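Local coordinates for uncharacterized protein YLR132C (Kluyveromyces marxianus, PDB 6PFQ) that is the U6 snRNA phosphodiesterase Usb1, a member of the 2H phosphodiesterase superfamily that probably acts as an exoribonuclease on U6 snRNA, at residues Val96-Gly101 against Leu153-Gly158; Glu77-Ile82 against Leu205-Gly210; Val104-Asp109 against Gln174-Leu179. All coordinates share one frame; numbering follows the deposited sequence.

Contact 1: Val96-Gly101 against Leu153-Gly158; sequences VALSGG and LHVSFG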
loop_
_atom_site.group_PDB
_atom_site.type_symbol
_atom_site.label_atom_id
_atom_site.label_comp_id
_atom_site.label_asym_id
_atom_site.label_seq_id
_atom_site.Cartn_x
_atom_site.Cartn_y
_atom_site.Cartn_z
ATOM N N VAL A 96 1.358 1.590 12.946
ATOM C CA VAL A 96 0.842 2.064 11.672
ATOM C C VAL A 96 -0.400 2.897 11.945
ATOM O O VAL A 96 -1.406 2.394 12.467
ATOM C CB VAL A 96 0.537 0.915 10.700
ATOM C CG1 VAL A 96 -0.024 1.476 9.416
ATOM C CG2 VAL A 96 1.803 0.145 10.383
ATOM N N ALA A 97 -0.351 4.154 11.535
ATOM C CA ALA A 97 -1.498 5.049 11.643
ATOM C C ALA A 97 -1.394 5.993 10.461
ATOM O O ALA A 97 -0.356 6.053 9.794
ATOM C CB ALA A 97 -1.515 5.827 12.981
ATOM N N LEU A 98 -2.498 6.664 10.151
ATOM C CA LEU A 98 -2.630 7.413 8.903
ATOM C C LEU A 98 -2.847 8.897 9.173
ATOM O O LEU A 98 -3.356 9.290 10.227
ATOM C CB LEU A 98 -3.790 6.865 8.081
ATOM C CG LEU A 98 -3.586 5.329 7.932
ATOM C CD1 LEU A 98 -4.892 4.687 7.573
ATOM C CD2 LEU A 98 -2.441 5.034 6.920
ATOM N N SER A 99 -2.469 9.726 8.209
ATOM C CA SER A 99 -2.646 11.153 8.389
ATOM C C SER A 99 -3.027 11.751 7.045
ATOM O O SER A 99 -2.654 11.214 5.990
ATOM C CB SER A 99 -1.324 11.729 8.925
ATOM O OG SER A 99 -1.335 13.096 8.860
ATOM N N GLY A 100 -3.797 12.846 7.069
ATOM C CA GLY A 100 -4.008 13.583 5.827
ATOM C C GLY A 100 -5.200 13.048 5.059
ATOM O O GLY A 100 -6.060 12.346 5.593
ATOM N N GLY A 101 -5.270 13.429 3.781
ATOM C CA GLY A 101 -6.437 13.172 2.967
ATOM C C GLY A 101 -6.265 11.985 2.022
ATOM O O GLY A 101 -5.272 11.251 2.044
ATOM N N LEU A 153 4.903 6.426 1.665
ATOM C CA LEU A 153 4.316 5.332 2.441
ATOM C C LEU A 153 2.827 5.550 2.600
ATOM O O LEU A 153 2.409 6.648 2.954
ATOM C CB LEU A 153 4.942 5.233 3.833
ATOM C CG LEU A 153 6.414 4.770 3.819
ATOM C CD1 LEU A 153 6.975 4.936 5.265
ATOM C CD2 LEU A 153 6.487 3.306 3.327
ATOM N N HIS A 154 2.031 4.499 2.373
ATOM C CA HIS A 154 0.577 4.650 2.430
ATOM C C HIS A 154 -0.082 3.302 2.700
ATOM O O HIS A 154 0.546 2.252 2.595
ATOM C CB HIS A 154 0.042 5.224 1.112
ATOM C CG HIS A 154 0.266 4.315 -0.063
ATOM N ND1 HIS A 154 1.473 4.246 -0.739
ATOM C CD2 HIS A 154 -0.570 3.441 -0.685
ATOM C CE1 HIS A 154 1.364 3.382 -1.744
ATOM N NE2 HIS A 154 0.145 2.868 -1.718
ATOM N N VAL A 155 -1.377 3.345 3.047
ATOM C CA VAL A 155 -2.242 2.163 3.003
ATOM C C VAL A 155 -3.296 2.395 1.938
ATOM O O VAL A 155 -3.992 3.410 1.988
ATOM C CB VAL A 155 -2.939 1.913 4.349
ATOM C CG1 VAL A 155 -3.990 0.742 4.203
ATOM C CG2 VAL A 155 -1.883 1.684 5.453
ATOM N N SER A 156 -3.449 1.436 1.003
ATOM C CA SER A 156 -4.532 1.501 0.037
ATOM C C SER A 156 -5.773 0.798 0.578
ATOM O O SER A 156 -5.691 -0.288 1.182
ATOM C CB SER A 156 -4.126 0.868 -1.295
ATOM O OG SER A 156 -3.174 1.710 -1.933
ATOM N N PHE A 157 -6.931 1.423 0.353
ATOM C CA PHE A 157 -8.198 0.899 0.867
ATOM C C PHE A 157 -9.144 0.415 -0.224
ATOM O O PHE A 157 -10.030 -0.402 0.053
ATOM C CB PHE A 157 -8.911 1.967 1.711
ATOM C CG PHE A 157 -8.160 2.303 2.976
ATOM C CD1 PHE A 157 -8.280 1.496 4.093
ATOM C CD2 PHE A 157 -7.300 3.400 3.018
ATOM C CE1 PHE A 157 -7.584 1.785 5.271
ATOM C CE2 PHE A 157 -6.595 3.682 4.181
ATOM C CZ PHE A 157 -6.714 2.863 5.301
ATOM N N GLY A 158 -9.012 0.943 -1.433
ATOM C CA GLY A 158 -9.901 0.556 -2.511
ATOM C C GLY A 158 -9.153 0.641 -3.813
ATOM O O GLY A 158 -8.090 1.257 -3.882
#
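L98 forks against two residues of the 154-158 strand, one methyl to each. Its CD2 packs on V155 CG2 at 3.7 Å, the side chains crossing at about a right angle. Its other branch meets an aromatic edge: L98 CD1 lies in the plane of the F157 ring, 3.4 Å from F157 CZ. The fork suits leucine, and chi1 of -53°, which puts CG beside the backbone N, carries both methyls toward V155 and F157, one strand further across the sheet. Cutting L98 back to an alanine removes both methyls and would probably open a gap between V155 CG2 and the CZ edge of F157. V96 CG1 makes a looser contact with V155 CG2, at 4.4 Å.

V155 is the middle residue of H154-V155-S156, a histidine-x-serine motif of the 2H fold. The extended backbone directs V155 to the face of L59 and V61, on the strand of H60 and S62, and H154 and S156, both UMP-binding, to the other, where H154 NE2 and S156 OG hold a glycerol.

Backbone bonding between the segments runs through strand 112-119, which pairs S99 with G118 and V155 with V117. Where F157 and G158 both face L115, strand 154-161 forms a classic beta bulge.

Contact 2: Glu77-Ile82 against Leu205-Gly210; sequences EKMGRI and LKAKVG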
loop_
_atom_site.group_PDB
_atom_site.type_symbol
_atom_site.label_atom_id
_atom_site.label_comp_id
_atom_site.label_asym_id
_atom_site.label_seq_id
_atom_site.Cartn_x
_atom_site.Cartn_y
_atom_site.Cartn_z
ATOM N N GLU A 77 21.486 -13.687 -0.886
ATOM C CA GLU A 77 22.458 -12.816 -0.231
ATOM C C GLU A 77 21.781 -11.555 0.281
ATOM O O GLU A 77 21.932 -11.180 1.451
ATOM C CB GLU A 77 23.591 -12.433 -1.194
ATOM C CG GLU A 77 24.572 -13.525 -1.554
ATOM C CD GLU A 77 25.011 -14.316 -0.349
ATOM O OE1 GLU A 77 24.812 -15.548 -0.368
ATOM O OE2 GLU A 77 25.521 -13.696 0.620
ATOM N N LYS A 78 21.061 -10.863 -0.604
ATOM C CA LYS A 78 20.510 -9.566 -0.247
ATOM C C LYS A 78 19.325 -9.696 0.707
ATOM O O LYS A 78 19.240 -8.953 1.692
ATOM C CB LYS A 78 20.115 -8.805 -1.515
ATOM C CG LYS A 78 21.211 -8.697 -2.558
ATOM C CD LYS A 78 22.253 -7.668 -2.198
ATOM C CE LYS A 78 23.333 -7.567 -3.265
ATOM N NZ LYS A 78 24.526 -6.836 -2.759
ATOM N N MET A 79 18.407 -10.640 0.453
ATOM C CA MET A 79 17.270 -10.789 1.362
ATOM C C MET A 79 17.712 -11.262 2.736
ATOM O O MET A 79 17.173 -10.806 3.747
ATOM C CB MET A 79 16.206 -11.732 0.801
ATOM C CG MET A 79 15.506 -11.257 -0.502
ATOM S SD MET A 79 14.649 -9.657 -0.297
ATOM C CE MET A 79 13.328 -10.080 0.851
ATOM N N GLY A 80 18.688 -12.171 2.804
ATOM C CA GLY A 80 19.205 -12.578 4.103
ATOM C C GLY A 80 19.812 -11.426 4.881
ATOM O O GLY A 80 19.545 -11.261 6.075
ATOM N N ARG A 81 20.601 -10.579 4.209
ATOM C CA ARG A 81 21.146 -9.401 4.882
ATOM C C ARG A 81 20.022 -8.480 5.345
ATOM O O ARG A 81 20.086 -7.916 6.436
ATOM C CB ARG A 81 22.122 -8.656 3.960
ATOM C CG ARG A 81 23.573 -9.230 3.932
ATOM C CD ARG A 81 24.372 -8.631 2.759
ATOM N NE ARG A 81 25.794 -8.961 2.764
ATOM C CZ ARG A 81 26.320 -10.037 2.174
ATOM N NH1 ARG A 81 25.538 -10.895 1.530
ATOM N NH2 ARG A 81 27.632 -10.258 2.225
ATOM N N ILE A 82 18.993 -8.293 4.515
ATOM C CA ILE A 82 17.844 -7.496 4.939
ATOM C C ILE A 82 17.215 -8.075 6.206
ATOM O O ILE A 82 17.026 -7.364 7.199
ATOM C CB ILE A 82 16.813 -7.395 3.800
ATOM C CG1 ILE A 82 17.388 -6.529 2.673
ATOM C CG2 ILE A 82 15.545 -6.805 4.336
ATOM C CD1 ILE A 82 16.468 -6.438 1.450
ATOM N N LEU A 205 7.551 -8.023 9.803
ATOM C CA LEU A 205 7.401 -7.734 8.384
ATOM C C LEU A 205 7.130 -9.041 7.648
ATOM O O LEU A 205 7.329 -10.137 8.183
ATOM C CB LEU A 205 8.671 -7.105 7.784
ATOM C CG LEU A 205 9.456 -5.948 8.411
ATOM C CD1 LEU A 205 10.182 -5.171 7.335
ATOM C CD2 LEU A 205 8.591 -5.047 9.233
ATOM N N LYS A 206 6.711 -8.908 6.394
ATOM C CA LYS A 206 6.577 -10.019 5.464
ATOM C C LYS A 206 7.453 -9.755 4.253
ATOM O O LYS A 206 7.652 -8.607 3.863
ATOM C CB LYS A 206 5.150 -10.146 4.985
ATOM C CG LYS A 206 4.136 -10.269 6.096
ATOM C CD LYS A 206 4.043 -11.675 6.598
ATOM C CE LYS A 206 2.918 -11.762 7.615
ATOM N NZ LYS A 206 2.670 -13.138 8.026
ATOM N N ALA A 207 7.914 -10.816 3.609
ATOM C CA ALA A 207 8.591 -10.683 2.322
ATOM C C ALA A 207 8.010 -11.717 1.376
ATOM O O ALA A 207 7.921 -12.895 1.733
ATOM C CB ALA A 207 10.099 -10.875 2.450
ATOM N N LYS A 208 7.554 -11.266 0.207
ATOM C CA LYS A 208 7.305 -12.167 -0.915
ATOM C C LYS A 208 8.616 -12.454 -1.627
ATOM O O LYS A 208 9.338 -11.527 -2.004
ATOM C CB LYS A 208 6.289 -11.576 -1.895
ATOM N N VAL A 209 8.941 -13.737 -1.772
ATOM C CA VAL A 209 10.141 -14.181 -2.462
ATOM C C VAL A 209 9.693 -15.220 -3.479
ATOM O O VAL A 209 9.262 -16.313 -3.099
ATOM C CB VAL A 209 11.185 -14.758 -1.499
ATOM C CG1 VAL A 209 12.080 -15.762 -2.209
ATOM C CG2 VAL A 209 12.004 -13.666 -0.917
ATOM N N GLY A 210 9.735 -14.866 -4.755
ATOM C CA GLY A 210 9.171 -15.763 -5.755
ATOM C C GLY A 210 7.684 -15.892 -5.485
ATOM O O GLY A 210 6.964 -14.891 -5.405
#
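M79 points its terminal methyl at the strand 205-209, with M79 CE 3.7 Å from A207 CB. The same methyl also approaches the next inward-facing residue of the strand, M79 CE standing 4.2 Å from V209 CG2. One helix residue thus reaches two strand residues, and methionine is well suited to it: the thioether chain is long and flexible. Here the chain bends at both chi2 and chi3, and the bends turn the last bond, SD to CE, almost straight at A207 CB. Alanine is the natural partner, because its small CB lets the methyl settle close to the strand, whereas the branched V209 fills the flank with CG2.

The strand residues either side of A207 behave differently. The CB of K208 points away from the helix, and K206 turns its chain to strand 9-16, over F13 and E15. Helix 72-88 therefore packs on one face of the antiparallel sheet 59-68, 9-16, 204-209 and 212-217. A207 also touches L12, I214 and L216 of the two flanking strands, and F69 lies against M79.

The outer side of the helix is polar. E77 and R81, one turn apart, form a salt bridge in which R81 NH1 reaches E77 OE2 at 2.9 Å. The acceptor uses its anti lone pair and lies 14° out of the guanidinium plane, but the angle at the hydrogen is only 142°, so the bond is bent.

The division is that of an amphipathic helix. Across the interface only methyl groups meet, so the helix is fitted to the sheet by shape and burial of apolar surface, while its charged pair stays on the far side.

Contact 3: Val104-Asp109 against Gln174-Leu179; sequences VYENFD and QRLDSL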
loop_
_atom_site.group_PDB
_atom_site.type_symbol
_atom_site.label_atom_id
_atom_site.label_comp_id
_atom_site.label_asym_id
_atom_site.label_seq_id
_atom_site.Cartn_x
_atom_site.Cartn_y
_atom_site.Cartn_z
ATOM N N VAL A 104 -4.513 9.074 -4.583
ATOM C CA VAL A 104 -4.770 8.043 -5.596
ATOM C C VAL A 104 -3.439 7.697 -6.234
ATOM O O VAL A 104 -2.750 8.593 -6.753
ATOM C CB VAL A 104 -5.796 8.463 -6.658
ATOM C CG1 VAL A 104 -6.029 7.261 -7.618
ATOM C CG2 VAL A 104 -7.159 8.883 -5.979
ATOM N N TYR A 105 -3.032 6.436 -6.085
ATOM C CA TYR A 105 -1.788 5.910 -6.668
ATOM C C TYR A 105 -2.106 4.943 -7.800
ATOM O O TYR A 105 -2.948 4.077 -7.639
ATOM C CB TYR A 105 -0.967 5.150 -5.630
ATOM C CG TYR A 105 -0.278 6.034 -4.594
ATOM C CD1 TYR A 105 0.842 6.776 -4.930
ATOM C CD2 TYR A 105 -0.759 6.113 -3.283
ATOM C CE1 TYR A 105 1.507 7.577 -3.976
ATOM C CE2 TYR A 105 -0.105 6.904 -2.329
ATOM C CZ TYR A 105 1.003 7.631 -2.684
ATOM O OH TYR A 105 1.638 8.401 -1.753
ATOM N N GLU A 106 -1.361 5.035 -8.904
ATOM C CA GLU A 106 -1.507 4.103 -10.019
ATOM C C GLU A 106 -0.533 2.940 -9.885
ATOM O O GLU A 106 0.561 3.086 -9.318
ATOM C CB GLU A 106 -1.252 4.826 -11.325
ATOM C CG GLU A 106 -2.355 5.733 -11.667
ATOM C CD GLU A 106 -2.182 6.307 -13.044
ATOM O OE1 GLU A 106 -1.053 6.720 -13.371
ATOM O OE2 GLU A 106 -3.173 6.335 -13.788
ATOM N N ASN A 107 -0.939 1.773 -10.392
ATOM C CA ASN A 107 -0.015 0.646 -10.459
ATOM C C ASN A 107 0.903 0.809 -11.675
ATOM O O ASN A 107 0.857 1.824 -12.378
ATOM C CB ASN A 107 -0.758 -0.689 -10.464
ATOM C CG ASN A 107 -1.624 -0.879 -11.713
ATOM O OD1 ASN A 107 -1.942 0.072 -12.400
ATOM N ND2 ASN A 107 -1.991 -2.136 -12.001
ATOM N N PHE A 108 1.713 -0.230 -11.971
ATOM C CA PHE A 108 2.849 -0.061 -12.892
ATOM C C PHE A 108 2.419 0.253 -14.326
ATOM O O PHE A 108 3.156 0.923 -15.055
ATOM C CB PHE A 108 3.698 -1.330 -12.882
ATOM C CG PHE A 108 3.098 -2.430 -13.715
ATOM C CD1 PHE A 108 1.961 -3.108 -13.279
ATOM C CD2 PHE A 108 3.655 -2.775 -14.941
ATOM C CE1 PHE A 108 1.385 -4.121 -14.063
ATOM C CE2 PHE A 108 3.089 -3.766 -15.723
ATOM C CZ PHE A 108 1.963 -4.453 -15.289
ATOM N N ASP A 109 1.248 -0.221 -14.769
ATOM C CA ASP A 109 0.785 -0.014 -16.139
ATOM C C ASP A 109 -0.383 0.955 -16.193
ATOM O O ASP A 109 -1.001 1.125 -17.252
ATOM C CB ASP A 109 0.402 -1.337 -16.803
ATOM C CG ASP A 109 -0.773 -2.026 -16.130
ATOM O OD1 ASP A 109 -1.224 -1.564 -15.053
ATOM O OD2 ASP A 109 -1.239 -3.050 -16.671
ATOM N N GLN A 174 -4.992 13.763 -16.874
ATOM C CA GLN A 174 -5.977 14.772 -16.493
ATOM C C GLN A 174 -7.137 14.162 -15.699
ATOM O O GLN A 174 -7.589 14.746 -14.711
ATOM C CB GLN A 174 -6.523 15.495 -17.728
ATOM N N ARG A 175 -7.654 13.003 -16.127
ATOM C CA ARG A 175 -8.777 12.417 -15.394
ATOM C C ARG A 175 -8.321 11.892 -14.028
ATOM O O ARG A 175 -9.081 11.944 -13.054
ATOM C CB ARG A 175 -9.436 11.310 -16.224
ATOM C CG ARG A 175 -10.101 11.804 -17.534
ATOM C CD ARG A 175 -11.256 12.780 -17.293
ATOM N NE ARG A 175 -12.505 12.100 -16.939
ATOM C CZ ARG A 175 -13.575 12.699 -16.405
ATOM N NH1 ARG A 175 -13.562 14.000 -16.149
ATOM N NH2 ARG A 175 -14.659 11.988 -16.113
ATOM N N LEU A 176 -7.078 11.431 -13.935
ATOM C CA LEU A 176 -6.531 11.035 -12.642
ATOM C C LEU A 176 -6.404 12.238 -11.701
ATOM O O LEU A 176 -6.757 12.156 -10.510
ATOM C CB LEU A 176 -5.174 10.358 -12.846
ATOM C CG LEU A 176 -4.349 10.109 -11.596
ATOM C CD1 LEU A 176 -5.094 9.190 -10.616
ATOM C CD2 LEU A 176 -2.988 9.486 -12.017
ATOM N N ASP A 177 -5.914 13.370 -12.208
ATOM C CA ASP A 177 -5.812 14.537 -11.330
ATOM C C ASP A 177 -7.184 15.096 -10.953
ATOM O O ASP A 177 -7.384 15.540 -9.818
ATOM C CB ASP A 177 -4.937 15.600 -12.005
ATOM C CG ASP A 177 -3.446 15.210 -11.968
ATOM O OD1 ASP A 177 -3.020 14.535 -11.001
ATOM O OD2 ASP A 177 -2.706 15.565 -12.903
ATOM N N SER A 178 -8.159 15.055 -11.846
ATOM C CA SER A 178 -9.482 15.493 -11.419
ATOM C C SER A 178 -10.147 14.455 -10.515
ATOM O O SER A 178 -10.963 14.812 -9.668
ATOM C CB SER A 178 -10.373 15.826 -12.616
ATOM O OG SER A 178 -10.625 14.730 -13.446
ATOM N N LEU A 179 -9.804 13.175 -10.651
ATOM C CA LEU A 179 -10.307 12.203 -9.677
ATOM C C LEU A 179 -9.711 12.469 -8.296
ATOM O O LEU A 179 -10.422 12.442 -7.282
ATOM C CB LEU A 179 -9.983 10.767 -10.134
ATOM C CG LEU A 179 -10.244 9.633 -9.135
ATOM C CD1 LEU A 179 -11.722 9.557 -8.709
ATOM C CD2 LEU A 179 -9.728 8.269 -9.714
#
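L176 comes down from its helix with its two methyls directed at different residues of the strand. CD1 slides past the side of V104, which runs in the opposite direction, and the closest pair is L176 CD1 to V104 CG1 at 3.7 Å. CD2 instead comes down on the face of the E106 carboxylate, L176 CD2 being 3.4 Å from E106 CD and 3.6 Å from each of E106 OE1 and OE2, so the plane of the acid group rests on the methyl.

The torsions explain this split. L176 has CG anti to the backbone N (chi1 169°), which projects the fork away from the helix toward the sheet. The CB of E106 points neither at the helix nor from it, but the extended chain beyond CG brings the carboxylate up to L176. Glutamate suits this partly exposed place: its methylenes and flat end can lie against a leucine while OE2 accepts a hydrogen bond from Q113 NE2, a bond that probably also helps fix how the carboxylate is turned. One turn on, L179 completes the apolar patch more loosely, its CD2 lying 4.4 Å from V104 CG1. The beta-branched V104 is at home in a strand and offers a compact surface to both leucines.

Strand 104-106 and helix 174-179 run nearly antiparallel, at 153°, with their axes 9.6 Å apart. R180, next on the helix, donates to V104 O and forms a salt bridge with D177. On the helix itself, R42 of a loop bonds S178 OG and R175 O. Helix 169-186 thus covers one face of the sheet at strands 102-106 and 112-119, L176 and L179 both touching Q113, while Y105 lies on the other face.

Contacts 1 and 3 belong to one sheet and contact 2 to the other. In contacts 1 and 3 the centres are 16 Å apart and the segments alternate along the chain: strands 94-99 and 102-106 follow each other, as do strand 154-161 and helix 169-186. They touch where the stacked rings of Y105 and H154 bring Y105 CE2 to 3.5 Å from H154 CG. Contact 2 brackets both in sequence, from helix 72-88 to strand 204-209, with its centre 24 Å from contact 1, and 30 Å from contact 3 on the opposite side of the chain's centre. This fits the two-lobed 2H architecture: each sheet supplies one histidine-x-serine pair, H60 and S62 or H154 and S156, to the UMP site.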